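Local coordinates for nitrogenase iron-molybdenum cofactor biosynthesis protein NifB (Methanothermobacter thermautotrophicus, PDB 7JMA) that probably uses radical SAM chemistry to insert a carbide as two [4Fe-4S] clusters are coupled into the [8Fe-9S-C] precursor of the nitrogenase iron-molybdenum cofactor, at residues 205-210 and 251-256; 221-226 and 244-249; 143-148 and 176-181. All blocks are in the same frame, centred on the assembly; numbering follows the deposited sequence.

Interaction 1: residues 205-210 and 251-256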
# COMPACT_ATOMS: atom_id res chain seq x y z
N HIS A 205 -1.50 -19.13 0.18
CA HIS A 205 -0.33 -18.45 -0.35
C HIS A 205 0.12 -17.29 0.53
O HIS A 205 1.22 -16.75 0.32
CB HIS A 205 -0.65 -17.96 -1.77
CG HIS A 205 0.45 -17.21 -2.43
ND1 HIS A 205 1.69 -17.77 -2.66
CD2 HIS A 205 0.50 -15.96 -2.93
CE1 HIS A 205 2.46 -16.88 -3.27
NE2 HIS A 205 1.76 -15.78 -3.45
N ILE A 206 -0.69 -16.90 1.51
CA ILE A 206 -0.38 -15.72 2.31
C ILE A 206 0.90 -15.91 3.11
O ILE A 206 1.66 -14.95 3.29
CB ILE A 206 -1.58 -15.37 3.22
CG1 ILE A 206 -2.86 -15.21 2.39
CG2 ILE A 206 -1.30 -14.11 4.00
CD1 ILE A 206 -2.86 -14.04 1.48
N VAL A 207 1.19 -17.12 3.58
CA VAL A 207 2.42 -17.30 4.34
C VAL A 207 3.65 -17.18 3.43
O VAL A 207 4.72 -16.76 3.88
CB VAL A 207 2.42 -18.64 5.11
CG1 VAL A 207 1.57 -18.54 6.36
CG2 VAL A 207 1.93 -19.76 4.23
N ASP A 208 3.51 -17.53 2.15
CA ASP A 208 4.59 -17.28 1.20
C ASP A 208 4.83 -15.79 1.04
O ASP A 208 5.99 -15.34 1.00
CB ASP A 208 4.27 -17.90 -0.17
CG ASP A 208 3.99 -19.38 -0.09
OD1 ASP A 208 4.78 -20.09 0.57
OD2 ASP A 208 2.99 -19.83 -0.69
N ILE A 209 3.76 -15.00 0.93
CA ILE A 209 3.91 -13.55 0.91
C ILE A 209 4.68 -13.09 2.14
O ILE A 209 5.65 -12.34 2.04
CB ILE A 209 2.53 -12.86 0.85
CG1 ILE A 209 1.78 -13.26 -0.42
CG2 ILE A 209 2.70 -11.33 0.87
CD1 ILE A 209 0.37 -12.73 -0.44
N ALA A 210 4.25 -13.56 3.32
CA ALA A 210 4.86 -13.11 4.56
C ALA A 210 6.35 -13.42 4.59
O ALA A 210 7.16 -12.58 4.98
CB ALA A 210 4.15 -13.74 5.76
N GLU A 251 1.54 -14.94 11.79
CA GLU A 251 2.17 -14.43 13.00
C GLU A 251 3.44 -15.20 13.36
O GLU A 251 4.33 -14.65 14.02
CB GLU A 251 1.18 -14.49 14.15
CG GLU A 251 1.36 -13.43 15.22
CD GLU A 251 0.21 -13.41 16.20
OE1 GLU A 251 -0.15 -14.48 16.73
OE2 GLU A 251 -0.35 -12.31 16.44
N LYS A 252 3.55 -16.46 12.95
CA LYS A 252 4.76 -17.21 13.22
C LYS A 252 5.94 -16.73 12.37
O LYS A 252 7.08 -17.08 12.68
CB LYS A 252 4.52 -18.71 12.98
N ILE A 253 5.67 -15.92 11.35
CA ILE A 253 6.69 -15.45 10.43
C ILE A 253 6.97 -13.96 10.61
O ILE A 253 8.13 -13.54 10.57
CB ILE A 253 6.28 -15.77 8.97
CG1 ILE A 253 6.33 -17.29 8.75
CG2 ILE A 253 7.10 -14.99 7.97
CD1 ILE A 253 5.12 -17.84 8.05
N ILE A 254 5.94 -13.16 10.82
CA ILE A 254 6.07 -11.71 10.88
C ILE A 254 4.94 -11.18 11.77
O ILE A 254 3.87 -11.80 11.80
CB ILE A 254 6.02 -11.12 9.46
CG1 ILE A 254 6.23 -9.60 9.43
CG2 ILE A 254 4.70 -11.46 8.80
CD1 ILE A 254 6.50 -9.06 8.05
N PRO A 255 5.14 -10.10 12.52
CA PRO A 255 4.03 -9.54 13.30
C PRO A 255 2.83 -9.22 12.43
O PRO A 255 2.96 -8.83 11.27
CB PRO A 255 4.64 -8.26 13.90
CG PRO A 255 6.09 -8.59 14.03
CD PRO A 255 6.42 -9.42 12.81
N VAL A 256 1.64 -9.39 13.01
CA VAL A 256 0.38 -9.21 12.31
C VAL A 256 -0.40 -8.11 13.01
O VAL A 256 -0.46 -8.06 14.24
CB VAL A 256 -0.45 -10.51 12.25
CG1 VAL A 256 -1.81 -10.26 11.60
CG2 VAL A 256 0.32 -11.57 11.48
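Val207 and Ala210 meet Ile253 and Ile254 mostly through methyl groups, with no ring or flat side-chain group between them; CG2 of Ile253 also lies against the carbonyl of Ala210. The flat groups lie behind, at the start of the helix. There the imidazole of His205 donates from ND1 to OD2 of Asp208, 3.1 Å away. The carboxylate oxygen stands 28° out of the ring plane and receives the bond on its anti lone pair. This ties His205 to Asp208 near the start of helix 206-216.

The fold is the parallel beta/alpha barrel type of radical SAM enzymes. Helix 206-216 belongs to a beta-alpha-beta crossover, running from strand 190-197 to strand 220-225. Segment 251-256 leads out of helix 240-251 into the loop after it, and it packs against the side of helix 206-216. The backbones come closest at Ala210 and Ile253, whose CA atoms are 6.6 Å apart.

Ile253 touches with both of its branches. Its chi1 of -69° sets CG1 beside the backbone N and CG2 beside the carbonyl carbon, which splits the two branches between two helix residues. CD1 reaches CG1 of Val207 at 4.0 Å, and these two side chains cross at about a right angle. CG2 rests on Ala210, 3.9 Å from its CB. Val250 of helix 240-251 and Met221 also touch Ala210, whose small side chain is buried. On Ile254 it is the short branch that makes the contact: CG2 lies 3.8 Å from CB of Ala210.

Interaction 2: residues 221-226 and 244-249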
# COMPACT_ATOMS: atom_id res chain seq x y z
N MET A 221 2.48 -7.24 8.87
CA MET A 221 1.53 -7.62 7.84
C MET A 221 0.12 -7.41 8.36
O MET A 221 -0.18 -7.69 9.52
CB MET A 221 1.72 -9.06 7.42
CG MET A 221 1.26 -9.30 6.01
SD MET A 221 2.16 -10.65 5.27
CE MET A 221 0.77 -11.58 4.65
N ASN A 222 -0.76 -6.95 7.48
CA ASN A 222 -2.17 -6.76 7.79
C ASN A 222 -2.94 -7.60 6.80
O ASN A 222 -2.92 -7.31 5.59
CB ASN A 222 -2.55 -5.28 7.71
CG ASN A 222 -3.97 -5.01 8.18
OD1 ASN A 222 -4.59 -5.85 8.84
ND2 ASN A 222 -4.48 -3.83 7.85
N ILE A 223 -3.59 -8.65 7.28
CA ILE A 223 -4.44 -9.50 6.45
C ILE A 223 -5.82 -8.87 6.39
O ILE A 223 -6.47 -8.68 7.42
CB ILE A 223 -4.52 -10.94 6.98
CG1 ILE A 223 -3.16 -11.41 7.50
CG2 ILE A 223 -5.03 -11.88 5.90
CD1 ILE A 223 -2.14 -11.60 6.41
N ILE A 224 -6.27 -8.56 5.19
CA ILE A 224 -7.56 -7.91 4.94
C ILE A 224 -8.46 -8.92 4.24
O ILE A 224 -8.04 -9.51 3.25
CB ILE A 224 -7.40 -6.64 4.09
CG1 ILE A 224 -6.45 -5.65 4.77
CG2 ILE A 224 -8.76 -6.00 3.82
CD1 ILE A 224 -6.76 -5.43 6.22
N PRO A 225 -9.67 -9.16 4.73
CA PRO A 225 -10.56 -10.09 4.03
C PRO A 225 -11.08 -9.46 2.75
O PRO A 225 -11.35 -8.26 2.70
CB PRO A 225 -11.69 -10.34 5.04
CG PRO A 225 -11.74 -9.07 5.83
CD PRO A 225 -10.30 -8.61 5.95
N LEU A 226 -11.18 -10.28 1.71
CA LEU A 226 -11.79 -9.81 0.47
C LEU A 226 -13.23 -9.38 0.71
O LEU A 226 -13.99 -10.07 1.38
CB LEU A 226 -11.76 -10.91 -0.59
CG LEU A 226 -12.55 -10.57 -1.86
CD1 LEU A 226 -11.79 -9.51 -2.65
CD2 LEU A 226 -12.83 -11.81 -2.69
N GLU A 244 -8.74 -15.86 10.84
CA GLU A 244 -7.92 -15.96 12.04
C GLU A 244 -6.95 -17.12 11.96
O GLU A 244 -5.87 -17.07 12.57
CB GLU A 244 -8.80 -16.06 13.29
CG GLU A 244 -9.43 -14.71 13.65
CD GLU A 244 -8.40 -13.66 14.05
OE1 GLU A 244 -7.26 -14.03 14.42
OE2 GLU A 244 -8.71 -12.45 13.96
N ARG A 245 -7.29 -18.16 11.19
CA ARG A 245 -6.31 -19.20 10.89
C ARG A 245 -5.09 -18.62 10.18
O ARG A 245 -3.95 -18.85 10.59
CB ARG A 245 -6.94 -20.30 10.04
N VAL A 246 -5.31 -17.84 9.11
CA VAL A 246 -4.18 -17.33 8.34
C VAL A 246 -3.41 -16.30 9.15
O VAL A 246 -2.18 -16.23 9.07
CB VAL A 246 -4.64 -16.77 6.98
CG1 VAL A 246 -5.16 -17.88 6.07
CG2 VAL A 246 -5.67 -15.66 7.17
N ARG A 247 -4.11 -15.48 9.94
CA ARG A 247 -3.42 -14.52 10.80
C ARG A 247 -2.50 -15.24 11.78
O ARG A 247 -1.37 -14.82 12.01
CB ARG A 247 -4.42 -13.64 11.55
CG ARG A 247 -4.80 -12.38 10.80
CD ARG A 247 -5.88 -11.57 11.52
NE ARG A 247 -6.45 -10.55 10.63
CZ ARG A 247 -7.72 -10.17 10.63
NH1 ARG A 247 -8.59 -10.72 11.48
NH2 ARG A 247 -8.14 -9.24 9.77
N ASN A 248 -2.98 -16.35 12.37
CA ASN A 248 -2.18 -17.09 13.33
C ASN A 248 -0.97 -17.73 12.67
O ASN A 248 0.12 -17.77 13.25
CB ASN A 248 -3.03 -18.15 14.02
CG ASN A 248 -4.07 -17.54 14.94
OD1 ASN A 248 -3.93 -16.39 15.37
ND2 ASN A 248 -5.12 -18.29 15.24
N GLU A 249 -1.13 -18.23 11.44
CA GLU A 249 0.01 -18.79 10.72
C GLU A 249 1.00 -17.70 10.33
O GLU A 249 2.22 -17.89 10.47
CB GLU A 249 -0.47 -19.53 9.48
CG GLU A 249 -0.35 -21.05 9.58
CD GLU A 249 -0.19 -21.71 8.23
OE1 GLU A 249 -1.01 -21.43 7.33
OE2 GLU A 249 0.75 -22.51 8.06
O HOH W 1 -4.44 -8.23 10.22
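Ile223 and Arg247 lie alongside each other and point in opposite directions. Ile223 comes off strand 221-225 toward the helix, while Arg247 reaches across from the helix to the strand. The arginine chain is extended from CG to NE, so its aliphatic part passes over the isoleucine and its charged end reaches the strand backbone. CG1 of Ile223 is 3.8 Å from CG of Arg247. Beyond it, NH2 of Arg247 donates to the carbonyl O of Ile223 at 2.9 Å. The carbonyl oxygen sits at the edge of the guanidinium, 16° out of its plane. Val246 covers another part of Ile223: their CG2 atoms are 4.0 Å apart and the side chains cross obliquely.

Strand and helix run almost antiparallel, at 168°, with their axes 9.4 Å apart. This is the usual beta/alpha arrangement of the radical SAM fold, here at the outermost strand of the parallel sheet.

One water sits beside the pair. It hydrogen-bonds to OD1 of Asn222 at 2.8 Å and accepts from N of Ile223. Its bond from NE of Arg247 is weak.

NH1 of Arg247 makes a salt bridge to OE2 of Glu244, one helical turn earlier, at 3.0 Å. The guanidinium is therefore held from two directions, by a carboxylate and by a neutral carbonyl, which should limit its rotation. The carboxylate, shared with Arg258, probably offsets part of its charge.

Interaction 3: residues 143-148 and 176-181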
# COMPACT_ATOMS: atom_id res chain seq x y z
N ASN A 143 -0.46 -8.80 -2.82
CA ASN A 143 -1.49 -9.84 -2.82
C ASN A 143 -0.99 -11.18 -3.33
O ASN A 143 -1.71 -12.17 -3.18
CB ASN A 143 -2.68 -9.37 -3.66
CG ASN A 143 -3.35 -8.15 -3.06
OD1 ASN A 143 -3.63 -8.13 -1.86
ND2 ASN A 143 -3.58 -7.12 -3.87
N ALA A 144 0.20 -11.24 -3.91
CA ALA A 144 0.80 -12.50 -4.32
C ALA A 144 2.28 -12.27 -4.58
O ALA A 144 2.71 -11.15 -4.87
CB ALA A 144 0.12 -13.08 -5.57
N VAL A 145 3.05 -13.35 -4.49
CA VAL A 145 4.43 -13.37 -4.94
C VAL A 145 4.70 -14.46 -5.96
O VAL A 145 5.82 -14.57 -6.45
CB VAL A 145 5.40 -13.49 -3.75
CG1 VAL A 145 5.18 -12.30 -2.83
CG2 VAL A 145 5.18 -14.80 -2.99
N ASP A 146 3.69 -15.24 -6.31
CA ASP A 146 3.81 -16.31 -7.29
C ASP A 146 3.01 -15.91 -8.52
O ASP A 146 1.80 -15.66 -8.40
CB ASP A 146 3.30 -17.61 -6.68
CG ASP A 146 2.89 -18.65 -7.72
OD1 ASP A 146 2.02 -19.47 -7.36
OD2 ASP A 146 3.44 -18.68 -8.84
N PRO A 147 3.63 -15.82 -9.70
CA PRO A 147 2.92 -15.24 -10.86
C PRO A 147 1.72 -16.03 -11.32
O PRO A 147 0.82 -15.46 -11.95
CB PRO A 147 4.00 -15.18 -11.95
CG PRO A 147 5.31 -15.35 -11.24
CD PRO A 147 5.02 -16.17 -10.02
N GLU A 148 1.66 -17.34 -11.05
CA GLU A 148 0.46 -18.08 -11.43
C GLU A 148 -0.74 -17.65 -10.60
O GLU A 148 -1.88 -17.82 -11.05
CB GLU A 148 0.69 -19.58 -11.30
CG GLU A 148 0.60 -20.10 -9.88
CD GLU A 148 0.53 -21.61 -9.80
OE1 GLU A 148 0.93 -22.28 -10.77
OE2 GLU A 148 0.09 -22.12 -8.75
N ASN A 176 8.75 -4.67 -8.82
CA ASN A 176 8.89 -3.30 -8.35
C ASN A 176 8.47 -3.16 -6.89
O ASN A 176 9.15 -2.48 -6.10
CB ASN A 176 8.06 -2.36 -9.24
CG ASN A 176 8.76 -2.04 -10.55
OD1 ASN A 176 9.74 -2.68 -10.92
ND2 ASN A 176 8.27 -1.02 -11.26
N GLN A 177 7.36 -3.79 -6.50
CA GLN A 177 6.87 -3.56 -5.14
C GLN A 177 7.77 -4.25 -4.12
O GLN A 177 8.03 -3.70 -3.04
CB GLN A 177 5.40 -4.00 -5.01
CG GLN A 177 5.14 -5.49 -5.07
CD GLN A 177 3.65 -5.81 -5.01
OE1 GLN A 177 2.79 -4.92 -4.89
NE2 GLN A 177 3.34 -7.08 -5.09
N LEU A 178 8.32 -5.43 -4.46
CA LEU A 178 9.20 -6.12 -3.52
C LEU A 178 10.55 -5.43 -3.40
O LEU A 178 11.10 -5.33 -2.29
CB LEU A 178 9.39 -7.58 -3.94
CG LEU A 178 8.10 -8.41 -3.87
CD1 LEU A 178 8.36 -9.82 -4.40
CD2 LEU A 178 7.55 -8.45 -2.43
N GLU A 179 11.12 -4.98 -4.52
CA GLU A 179 12.32 -4.16 -4.45
C GLU A 179 12.05 -2.86 -3.71
O GLU A 179 12.93 -2.35 -2.99
CB GLU A 179 12.83 -3.86 -5.87
N GLY A 180 10.84 -2.31 -3.88
CA GLY A 180 10.49 -1.08 -3.20
C GLY A 180 10.45 -1.24 -1.69
O GLY A 180 10.81 -0.32 -0.96
N ILE A 181 9.96 -2.38 -1.21
CA ILE A 181 9.98 -2.66 0.22
C ILE A 181 11.41 -2.58 0.73
O ILE A 181 11.68 -1.96 1.77
CB ILE A 181 9.36 -4.05 0.50
CG1 ILE A 181 7.86 -4.05 0.21
CG2 ILE A 181 9.61 -4.47 1.95
CD1 ILE A 181 7.25 -5.45 0.32
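Leu178 points toward the loop and meets the side of Val145 in a loose contact, with Gln177 beside them. These three residues have the most surface buried here. Leu178 reaches out from helix 166-186 with its CD1, which lies 4.3 Å from CG1 of Val145. Nothing comes much closer, and the nearest CA atoms, those of Val145 and Leu178, are 8.8 Å apart. The two side chains together bridge the gap. Elsewhere Leu178 packs on Glu212 and Arg216 of helix 206-216.

Gln177 points toward the loop. Its CG stands between the backbone N and the carbonyl carbon (chi1 70°), and the chain is extended beyond it. This carries the amide end up to the backbone of Ala144.

The loop follows strand 137-141, at the C-terminal end of the parallel sheet, the end where radical SAM enzymes carry their active site. Helix 166-186 leads on to the next strand, 190-197. The side chain of Gln177 is about 9 Å from that of Cys42, a ligand of a [4Fe-4S] cluster that is absent from this apo model.

Asp146 closes the loop as the N-cap of the short helix that begins at Pro147. Its OD2 accepts from N of Glu148 at 3.1 Å, and the N-H comes from above the carboxylate plane. Pro147 turns to the same long helix 166-186, where it touches Arg167, Phe170 and Glu171.

How the interactions relate
Interactions 1 and 2 are neighbours, with centres 8 Å apart, and both are partly buried. Both involve the chain around helix 240-251, one through the helix itself and one through the loop after it. Met221 joins them: its N probably donates to Pro255 O (2.9 Å), and its side chain packs on Ile206. Interaction 1 is essentially apolar, interaction 2 adds a charged group and a water, and interaction 3 is sparse, one apolar touch beside a glutamine. It is also more buried, smaller and nearer the cluster site. It connects to interaction 1 through His205, whose NE2 is 2.9 Å from Val145 N, a probable hydrogen bond. It does not touch interaction 2.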